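Local coordinates for alpha-galacturonidase (Bacillus subtilis, PDB 3FEF), which hydrolyses alpha-1,4-linked galacturonides such as di-galacturonate, as a family 4 glycosidase that uses NAD(+) and manganese, at residues Phe224-Leu238 / Cys249-Thr261. Residues are numbered along the deposited sequence; the frame is centred on the assembly and turned at random.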
ATOM      1  N   PHE A 224      22.615  27.633  -3.711  1.00 30.41           N
ATOM      2  CA  PHE A 224      23.275  26.685  -4.589  1.00 27.54           C
ATOM      3  C   PHE A 224      22.873  26.977  -6.040  1.00 26.10           C
ATOM      4  O   PHE A 224      23.641  26.754  -6.953  1.00 25.66           O
ATOM      5  CB  PHE A 224      22.920  25.254  -4.211  1.00 25.08           C
ATOM      6  CG  PHE A 224      23.676  24.224  -4.983  1.00 25.11           C
ATOM      7  CD1 PHE A 224      23.250  23.826  -6.241  1.00 23.40           C
ATOM      8  CD2 PHE A 224      24.813  23.642  -4.448  1.00 22.40           C
ATOM      9  CE1 PHE A 224      23.949  22.838  -6.943  1.00 23.06           C
ATOM     10  CE2 PHE A 224      25.518  22.687  -5.133  1.00 21.72           C
ATOM     11  CZ  PHE A 224      25.080  22.268  -6.389  1.00 21.74           C
ATOM     12  N   ARG A 225      21.663  27.474  -6.245  1.00 26.77           N
ATOM     13  CA  ARG A 225      21.242  27.809  -7.594  1.00 31.79           C
ATOM     14  C   ARG A 225      22.128  28.929  -8.184  1.00 32.68           C
ATOM     15  O   ARG A 225      22.602  28.814  -9.313  1.00 30.69           O
ATOM     16  CB  ARG A 225      19.747  28.164  -7.652  1.00 33.31           C
ATOM     17  CG  ARG A 225      19.303  28.718  -9.018  1.00 37.10           C
ATOM     18  CD  ARG A 225      17.809  28.511  -9.314  1.00 43.45           C
ATOM     19  NE  ARG A 225      16.961  28.385  -8.124  1.00 48.26           N
ATOM     20  CZ  ARG A 225      16.879  29.288  -7.143  1.00 50.65           C
ATOM     21  NH1 ARG A 225      16.062  29.072  -6.118  1.00 49.54           N
ATOM     22  NH2 ARG A 225      17.613  30.407  -7.175  1.00 49.92           N
ATOM     23  N   GLU A 226      22.381  29.980  -7.407  1.00 31.78           N
ATOM     24  CA  GLU A 226      23.304  31.053  -7.838  1.00 34.15           C
ATOM     25  C   GLU A 226      24.700  30.524  -8.054  1.00 32.69           C
ATOM     26  O   GLU A 226      25.347  30.797  -9.064  1.00 31.33           O
ATOM     27  CB  GLU A 226      23.340  32.192  -6.809  1.00 35.26           C
ATOM     28  CG  GLU A 226      22.109  33.092  -6.901  1.00 42.76           C
ATOM     29  CD  GLU A 226      21.692  33.672  -5.565  1.00 47.24           C
ATOM     30  OE1 GLU A 226      22.550  33.791  -4.672  1.00 52.33           O
ATOM     31  OE2 GLU A 226      20.505  34.017  -5.402  1.00 49.77           O
ATOM     32  N   PHE A 227      25.154  29.765  -7.065  1.00 32.88           N
ATOM     33  CA  PHE A 227      26.438  29.116  -7.077  1.00 32.89           C
ATOM     34  C   PHE A 227      26.628  28.301  -8.351  1.00 32.96           C
ATOM     35  O   PHE A 227      27.682  28.326  -8.978  1.00 31.62           O
ATOM     36  CB  PHE A 227      26.474  28.188  -5.867  1.00 35.65           C
ATOM     37  CG  PHE A 227      27.830  27.743  -5.490  1.00 35.12           C
ATOM     38  CD1 PHE A 227      28.834  28.669  -5.289  1.00 31.67           C
ATOM     39  CD2 PHE A 227      28.090  26.390  -5.284  1.00 36.23           C
ATOM     40  CE1 PHE A 227      30.085  28.263  -4.923  1.00 34.03           C
ATOM     41  CE2 PHE A 227      29.342  25.961  -4.910  1.00 36.10           C
ATOM     42  CZ  PHE A 227      30.351  26.901  -4.725  1.00 36.57           C
ATOM     43  N   SER A 228      25.588  27.563  -8.722  1.00 33.77           N
ATOM     44  CA  SER A 228      25.628  26.715  -9.889  1.00 33.66           C
ATOM     45  C   SER A 228      25.651  27.526 -11.181  1.00 34.57           C
ATOM     46  O   SER A 228      26.284  27.124 -12.156  1.00 32.22           O
ATOM     47  CB  SER A 228      24.418  25.787  -9.903  1.00 35.32           C
ATOM     48  OG  SER A 228      24.346  25.125 -11.155  1.00 40.68           O
ATOM     49  N   ALA A 229      24.952  28.661 -11.195  1.00 35.11           N
ATOM     50  CA  ALA A 229      24.921  29.493 -12.390  1.00 35.62           C
ATOM     51  C   ALA A 229      26.282  30.129 -12.586  1.00 37.71           C
ATOM     52  O   ALA A 229      26.745  30.291 -13.705  1.00 40.37           O
ATOM     53  CB  ALA A 229      23.856  30.559 -12.290  1.00 35.57           C
ATOM     54  N   HIS A 230      26.936  30.475 -11.489  1.00 34.91           N
ATOM     55  CA  HIS A 230      28.216  31.120 -11.603  1.00 37.72           C
ATOM     56  C   HIS A 230      29.371  30.187 -11.974  1.00 36.36           C
ATOM     57  O   HIS A 230      30.255  30.577 -12.729  1.00 37.63           O
ATOM     58  CB  HIS A 230      28.546  31.910 -10.336  1.00 41.80           C
ATOM     59  CG  HIS A 230      29.527  33.010 -10.573  1.00 47.29           C
ATOM     60  ND1 HIS A 230      30.822  32.969 -10.099  1.00 51.45           N
ATOM     61  CD2 HIS A 230      29.418  34.162 -11.277  1.00 49.80           C
ATOM     62  CE1 HIS A 230      31.465  34.058 -10.486  1.00 51.96           C
ATOM     63  NE2 HIS A 230      30.635  34.798 -11.202  1.00 52.05           N
ATOM     64  N   TYR A 231      29.375  28.962 -11.462  1.00 36.27           N
ATOM     65  CA  TYR A 231      30.509  28.059 -11.695  1.00 34.25           C
ATOM     66  C   TYR A 231      30.180  26.847 -12.543  1.00 33.13           C
ATOM     67  O   TYR A 231      30.978  25.915 -12.641  1.00 34.89           O
ATOM     68  CB  TYR A 231      31.091  27.588 -10.363  1.00 35.83           C
ATOM     69  CG  TYR A 231      31.649  28.701  -9.517  1.00 36.09           C
ATOM     70  CD1 TYR A 231      32.869  29.290  -9.833  1.00 37.67           C
ATOM     71  CD2 TYR A 231      30.961  29.164  -8.400  1.00 35.10           C
ATOM     72  CE1 TYR A 231      33.396  30.311  -9.058  1.00 36.59           C
ATOM     73  CE2 TYR A 231      31.472  30.188  -7.624  1.00 34.69           C
ATOM     74  CZ  TYR A 231      32.694  30.758  -7.962  1.00 37.83           C
ATOM     75  OH  TYR A 231      33.224  31.768  -7.196  1.00 37.13           O
ATOM     76  N   GLY A 232      28.998  26.852 -13.136  1.00 36.30           N
ATOM     77  CA  GLY A 232      28.541  25.755 -13.982  1.00 38.34           C
ATOM     78  C   GLY A 232      29.500  25.406 -15.103  1.00 39.79           C
ATOM     79  O   GLY A 232      29.768  24.226 -15.352  1.00 40.79           O
ATOM     80  N   GLU A 233      30.016  26.430 -15.782  1.00 39.60           N
ATOM     81  CA  GLU A 233      30.953  26.238 -16.890  1.00 40.98           C
ATOM     82  C   GLU A 233      32.347  25.918 -16.378  1.00 38.91           C
ATOM     83  O   GLU A 233      32.941  24.912 -16.752  1.00 36.78           O
ATOM     84  CB  GLU A 233      31.011  27.492 -17.766  1.00 44.37           C
ATOM     85  CG  GLU A 233      29.644  27.963 -18.225  1.00 51.21           C
ATOM     86  CD  GLU A 233      29.029  27.026 -19.244  1.00 55.27           C
ATOM     87  OE1 GLU A 233      29.755  26.599 -20.172  1.00 57.94           O
ATOM     88  OE2 GLU A 233      27.824  26.712 -19.120  1.00 56.91           O
ATOM     89  N   SER A 234      32.864  26.768 -15.499  1.00 37.24           N
ATOM     90  CA  SER A 234      34.255  26.625 -15.067  1.00 36.85           C
ATOM     91  C   SER A 234      34.438  25.524 -14.029  1.00 36.85           C
ATOM     92  O   SER A 234      35.541  25.026 -13.842  1.00 35.69           O
ATOM     93  CB  SER A 234      34.753  27.940 -14.479  1.00 37.87           C
ATOM     94  OG  SER A 234      33.995  28.262 -13.324  1.00 40.74           O
ATOM     95  N   GLY A 235      33.357  25.153 -13.347  1.00 35.25           N
ATOM     96  CA  GLY A 235      33.466  24.228 -12.241  1.00 35.97           C
ATOM     97  C   GLY A 235      33.793  25.005 -10.986  1.00 37.43           C
ATOM     98  O   GLY A 235      34.040  26.215 -11.045  1.00 34.51           O
ATOM     99  N   TYR A 236      33.782  24.322  -9.848  1.00 34.53           N
ATOM    100  CA  TYR A 236      34.183  24.949  -8.613  1.00 36.06           C
ATOM    101  C   TYR A 236      35.016  23.984  -7.793  1.00 37.70           C
ATOM    102  O   TYR A 236      34.628  22.827  -7.593  1.00 39.51           O
ATOM    103  CB  TYR A 236      32.967  25.404  -7.809  1.00 38.07           C
ATOM    104  CG  TYR A 236      33.373  26.036  -6.504  1.00 39.85           C
ATOM    105  CD1 TYR A 236      33.477  27.413  -6.384  1.00 40.47           C
ATOM    106  CD2 TYR A 236      33.696  25.251  -5.403  1.00 40.10           C
ATOM    107  CE1 TYR A 236      33.871  27.993  -5.200  1.00 41.59           C
ATOM    108  CE2 TYR A 236      34.092  25.820  -4.217  1.00 41.88           C
ATOM    109  CZ  TYR A 236      34.177  27.192  -4.122  1.00 43.63           C
ATOM    110  OH  TYR A 236      34.573  27.769  -2.941  1.00 48.44           O
ATOM    111  N   GLU A 237      36.157  24.458  -7.313  1.00 36.81           N
ATOM    112  CA  GLU A 237      37.090  23.598  -6.602  1.00 38.35           C
ATOM    113  C   GLU A 237      37.195  23.957  -5.115  1.00 38.93           C
ATOM    114  O   GLU A 237      37.270  25.130  -4.744  1.00 37.20           O
ATOM    115  CB  GLU A 237      38.471  23.664  -7.262  1.00 40.99           C
ATOM    116  CG  GLU A 237      38.560  22.921  -8.590  1.00 44.23           C
ATOM    117  CD  GLU A 237      39.765  23.329  -9.424  1.00 47.52           C
ATOM    118  OE1 GLU A 237      39.956  24.545  -9.653  1.00 50.38           O
ATOM    119  OE2 GLU A 237      40.516  22.434  -9.865  1.00 48.92           O
ATOM    120  N   LEU A 238      37.207  22.939  -4.267  1.00 38.74           N
ATOM    121  CA  LEU A 238      37.308  23.157  -2.833  1.00 43.11           C
ATOM    122  C   LEU A 238      38.596  23.915  -2.493  1.00 44.65           C
ATOM    123  O   LEU A 238      39.610  23.784  -3.186  1.00 43.49           O
ATOM    124  CB  LEU A 238      37.241  21.819  -2.079  1.00 42.27           C
ATOM    125  CG  LEU A 238      35.976  20.983  -2.316  1.00 41.94           C
ATOM    126  CD1 LEU A 238      36.067  19.597  -1.653  1.00 41.36           C
ATOM    127  CD2 LEU A 238      34.758  21.738  -1.838  1.00 39.96           C
ATOM    128  N   CYS A 249      39.064  13.578  -7.149  1.00 30.67           N
ATOM    129  CA  CYS A 249      38.705  14.992  -7.113  1.00 30.39           C
ATOM    130  C   CYS A 249      37.895  15.456  -8.311  1.00 27.82           C
ATOM    131  O   CYS A 249      37.850  14.796  -9.340  1.00 28.35           O
ATOM    132  CB  CYS A 249      39.972  15.841  -7.042  1.00 34.24           C
ATOM    133  SG  CYS A 249      40.903  15.611  -5.534  1.00 38.72           S
ATOM    134  N   SER A 250      37.276  16.622  -8.191  1.00 26.63           N
ATOM    135  CA  SER A 250      36.490  17.132  -9.299  1.00 27.46           C
ATOM    136  C   SER A 250      36.261  18.611  -9.111  1.00 24.86           C
ATOM    137  O   SER A 250      36.660  19.175  -8.107  1.00 27.31           O
ATOM    138  CB  SER A 250      35.141  16.410  -9.369  1.00 28.83           C
ATOM    139  OG  SER A 250      34.107  17.189  -8.771  1.00 29.11           O
ATOM    140  N   ALA A 251      35.630  19.240 -10.087  1.00 22.85           N
ATOM    141  CA  ALA A 251      35.182  20.611  -9.924  1.00 25.34           C
ATOM    142  C   ALA A 251      33.644  20.686  -9.910  1.00 24.44           C
ATOM    143  O   ALA A 251      33.076  21.730 -10.191  1.00 26.10           O
ATOM    144  CB  ALA A 251      35.761  21.499 -11.038  1.00 26.76           C
ATOM    145  N   HIS A 252      32.982  19.567  -9.622  1.00 22.00           N
ATOM    146  CA  HIS A 252      31.531  19.569  -9.431  1.00 24.24           C
ATOM    147  C   HIS A 252      30.699  19.995 -10.643  1.00 25.29           C
ATOM    148  O   HIS A 252      29.528  20.358 -10.493  1.00 26.17           O
ATOM    149  CB  HIS A 252      31.194  20.456  -8.247  1.00 24.68           C
ATOM    150  CG  HIS A 252      32.006  20.137  -7.041  1.00 26.78           C
ATOM    151  ND1 HIS A 252      33.163  20.819  -6.725  1.00 27.11           N
ATOM    152  CD2 HIS A 252      31.867  19.169  -6.103  1.00 25.99           C
ATOM    153  CE1 HIS A 252      33.678  20.309  -5.621  1.00 27.19           C
ATOM    154  NE2 HIS A 252      32.912  19.309  -5.224  1.00 27.90           N
ATOM    155  N   ARG A 253      31.303  19.977 -11.830  1.00 21.92           N
ATOM    156  CA  ARG A 253      30.571  20.268 -13.056  1.00 22.10           C
ATOM    157  C   ARG A 253      29.396  19.318 -13.266  1.00 23.31           C
ATOM    158  O   ARG A 253      28.347  19.719 -13.774  1.00 21.16           O
ATOM    159  CB  ARG A 253      31.506  20.220 -14.269  1.00 23.89           C
ATOM    160  CG  ARG A 253      32.510  21.382 -14.283  1.00 27.28           C
ATOM    161  CD  ARG A 253      32.873  21.792 -15.708  1.00 27.54           C
ATOM    162  NE  ARG A 253      31.736  22.361 -16.420  1.00 28.16           N
ATOM    163  CZ  ARG A 253      31.381  21.977 -17.641  1.00 30.25           C
ATOM    164  NH1 ARG A 253      32.091  21.042 -18.266  1.00 28.17           N
ATOM    165  NH2 ARG A 253      30.343  22.533 -18.241  1.00 28.55           N
ATOM    166  N   VAL A 254      29.578  18.055 -12.898  1.00 22.44           N
ATOM    167  CA  VAL A 254      28.519  17.073 -13.092  1.00 23.44           C
ATOM    168  C   VAL A 254      27.359  17.372 -12.137  1.00 23.42           C
ATOM    169  O   VAL A 254      26.193  17.323 -12.525  1.00 22.87           O
ATOM    170  CB  VAL A 254      29.013  15.622 -12.880  1.00 24.61           C
ATOM    171  CG1 VAL A 254      27.825  14.635 -13.032  1.00 24.57           C
ATOM    172  CG2 VAL A 254      30.138  15.273 -13.880  1.00 24.84           C
ATOM    173  N   ALA A 255      27.685  17.701 -10.889  1.00 22.71           N
ATOM    174  CA  ALA A 255      26.674  18.061  -9.918  1.00 22.78           C
ATOM    175  C   ALA A 255      25.912  19.319 -10.332  1.00 24.86           C
ATOM    176  O   ALA A 255      24.695  19.394 -10.151  1.00 24.06           O
ATOM    177  CB  ALA A 255      27.298  18.241  -8.516  1.00 21.28           C
ATOM    178  N   PHE A 256      26.618  20.316 -10.862  1.00 24.11           N
ATOM    179  CA  PHE A 256      25.936  21.535 -11.306  1.00 25.98           C
ATOM    180  C   PHE A 256      25.010  21.236 -12.468  1.00 26.50           C
ATOM    181  O   PHE A 256      23.912  21.775 -12.546  1.00 29.96           O
ATOM    182  CB  PHE A 256      26.923  22.650 -11.691  1.00 24.41           C
ATOM    183  CG  PHE A 256      27.722  23.167 -10.533  1.00 26.75           C
ATOM    184  CD1 PHE A 256      27.129  23.340  -9.289  1.00 26.10           C
ATOM    185  CD2 PHE A 256      29.060  23.487 -10.680  1.00 27.99           C
ATOM    186  CE1 PHE A 256      27.864  23.810  -8.205  1.00 27.65           C
ATOM    187  CE2 PHE A 256      29.802  23.966  -9.590  1.00 27.60           C
ATOM    188  CZ  PHE A 256      29.206  24.126  -8.360  1.00 27.08           C
ATOM    189  N   ASP A 257      25.460  20.375 -13.367  1.00 24.25           N
ATOM    190  CA  ASP A 257      24.681  20.037 -14.545  1.00 25.42           C
ATOM    191  C   ASP A 257      23.397  19.287 -14.151  1.00 26.03           C
ATOM    192  O   ASP A 257      22.336  19.579 -14.667  1.00 25.51           O
ATOM    193  CB  ASP A 257      25.532  19.204 -15.512  1.00 27.56           C
ATOM    194  CG  ASP A 257      24.861  18.998 -16.865  1.00 31.36           C
ATOM    195  OD1 ASP A 257      24.731  19.991 -17.603  1.00 32.35           O
ATOM    196  OD2 ASP A 257      24.471  17.841 -17.193  1.00 32.52           O
ATOM    197  N   LEU A 258      23.499  18.329 -13.230  1.00 27.27           N
ATOM    198  CA  LEU A 258      22.323  17.598 -12.751  1.00 26.11           C
ATOM    199  C   LEU A 258      21.386  18.516 -11.999  1.00 25.26           C
ATOM    200  O   LEU A 258      20.166  18.412 -12.148  1.00 24.22           O
ATOM    201  CB  LEU A 258      22.718  16.437 -11.849  1.00 24.80           C
ATOM    202  CG  LEU A 258      23.647  15.438 -12.537  1.00 28.62           C
ATOM    203  CD1 LEU A 258      23.835  14.202 -11.700  1.00 26.88           C
ATOM    204  CD2 LEU A 258      23.120  15.076 -13.901  1.00 27.60           C
ATOM    205  N   PHE A 259      21.937  19.430 -11.197  1.00 26.52           N
ATOM    206  CA  PHE A 259      21.065  20.402 -10.512  1.00 26.34           C
ATOM    207  C   PHE A 259      20.178  21.206 -11.478  1.00 24.78           C
ATOM    208  O   PHE A 259      18.998  21.357 -11.236  1.00 23.01           O
ATOM    209  CB  PHE A 259      21.823  21.387  -9.620  1.00 25.11           C
ATOM    210  CG  PHE A 259      20.915  22.414  -8.980  1.00 23.78           C
ATOM    211  CD1 PHE A 259      20.189  22.096  -7.829  1.00 22.21           C
ATOM    212  CD2 PHE A 259      20.747  23.672  -9.549  1.00 23.15           C
ATOM    213  CE1 PHE A 259      19.322  23.032  -7.235  1.00 21.24           C
ATOM    214  CE2 PHE A 259      19.868  24.623  -8.964  1.00 20.39           C
ATOM    215  CZ  PHE A 259      19.162  24.299  -7.816  1.00 20.02           C
ATOM    216  N   GLU A 260      20.770  21.761 -12.531  1.00 28.54           N
ATOM    217  CA  GLU A 260      20.030  22.568 -13.520  1.00 29.07           C
ATOM    218  C   GLU A 260      18.927  21.754 -14.151  1.00 29.01           C
ATOM    219  O   GLU A 260      17.867  22.263 -14.469  1.00 28.20           O
ATOM    220  CB  GLU A 260      20.948  23.015 -14.660  1.00 30.82           C
ATOM    221  CG  GLU A 260      22.153  23.758 -14.196  1.00 36.98           C
ATOM    222  CD  GLU A 260      21.763  25.034 -13.529  1.00 39.68           C
ATOM    223  OE1 GLU A 260      20.691  25.556 -13.902  1.00 43.14           O
ATOM    224  OE2 GLU A 260      22.504  25.505 -12.634  1.00 41.74           O
ATOM    225  N   THR A 261      19.202  20.484 -14.385  1.00 27.22           N
ATOM    226  CA  THR A 261      18.187  19.637 -14.963  1.00 28.52           C
ATOM    227  C   THR A 261      17.093  19.315 -13.935  1.00 27.80           C
ATOM    228  O   THR A 261      15.922  19.377 -14.246  1.00 29.00           O
ATOM    229  CB  THR A 261      18.812  18.343 -15.506  1.00 28.95           C
ATOM    230  OG1 THR A 261      19.703  18.669 -16.584  1.00 28.45           O
ATOM    231  CG2 THR A 261      17.725  17.362 -16.010  1.00 25.95           C
TER
HETATM  232  O   HOH W   1      28.141  22.051 -15.084  1.00 29.17           O
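Ala251 opens the contact through its carbonyl O, which accepts a hydrogen bond from the backbone N of Tyr236 (2.7 Å). Its CB packs against the CA of Gly235, where any side chain would clash with it. At the N-cap, His252 donates from ND1 to the Tyr236 carbonyl O (2.6 Å); this oxygen lies in the imidazole plane, and the bond runs nearly straight out along the C=O, fixing how the ring is turned. His252 CE1 meets Leu238 CG at 4.1 Å. Arg253, bent at chi2 and chi3, brings NE to the Gly232 carbonyl O (2.9 Å, 165° at the hydrogen), close to the guanidinium plane, while Glu233 O lies over one face of that group. A water bridges the same Gly232 oxygen to Arg253 O, and Arg253 NH1 reaches Val287 O. A leucine in place of Arg253 would probably leave the Gly232 and Val287 carbonyls without this side-chain donor, and the turn at 232-235 less firmly tied to the helix start. One turn on, Phe256 enters as a knob into the hole formed by Phe224, Phe227, Ser228 and Tyr231. Its ring edge is directed at the face of Phe227 in an offset T-shaped pair, with planes at 85°, and Tyr236 CB closes on its rim. Phe259 offers a face to the edge of Phe224 (centroids 5.1 Å apart) and completes an aromatic cluster. Glu260, bent at chi2, brings OE2 within 2.4 Å of Ser228 OG, a donated bond so short that its exact length is doubtful. Helices 224-231 and 253-261 thus cross at -120°, their axes 9.7 Å apart, within the C-terminal domain; helix 171-187 packs on Phe224, Phe227 and His252, and strand 265-266 borders Phe224 and Phe259.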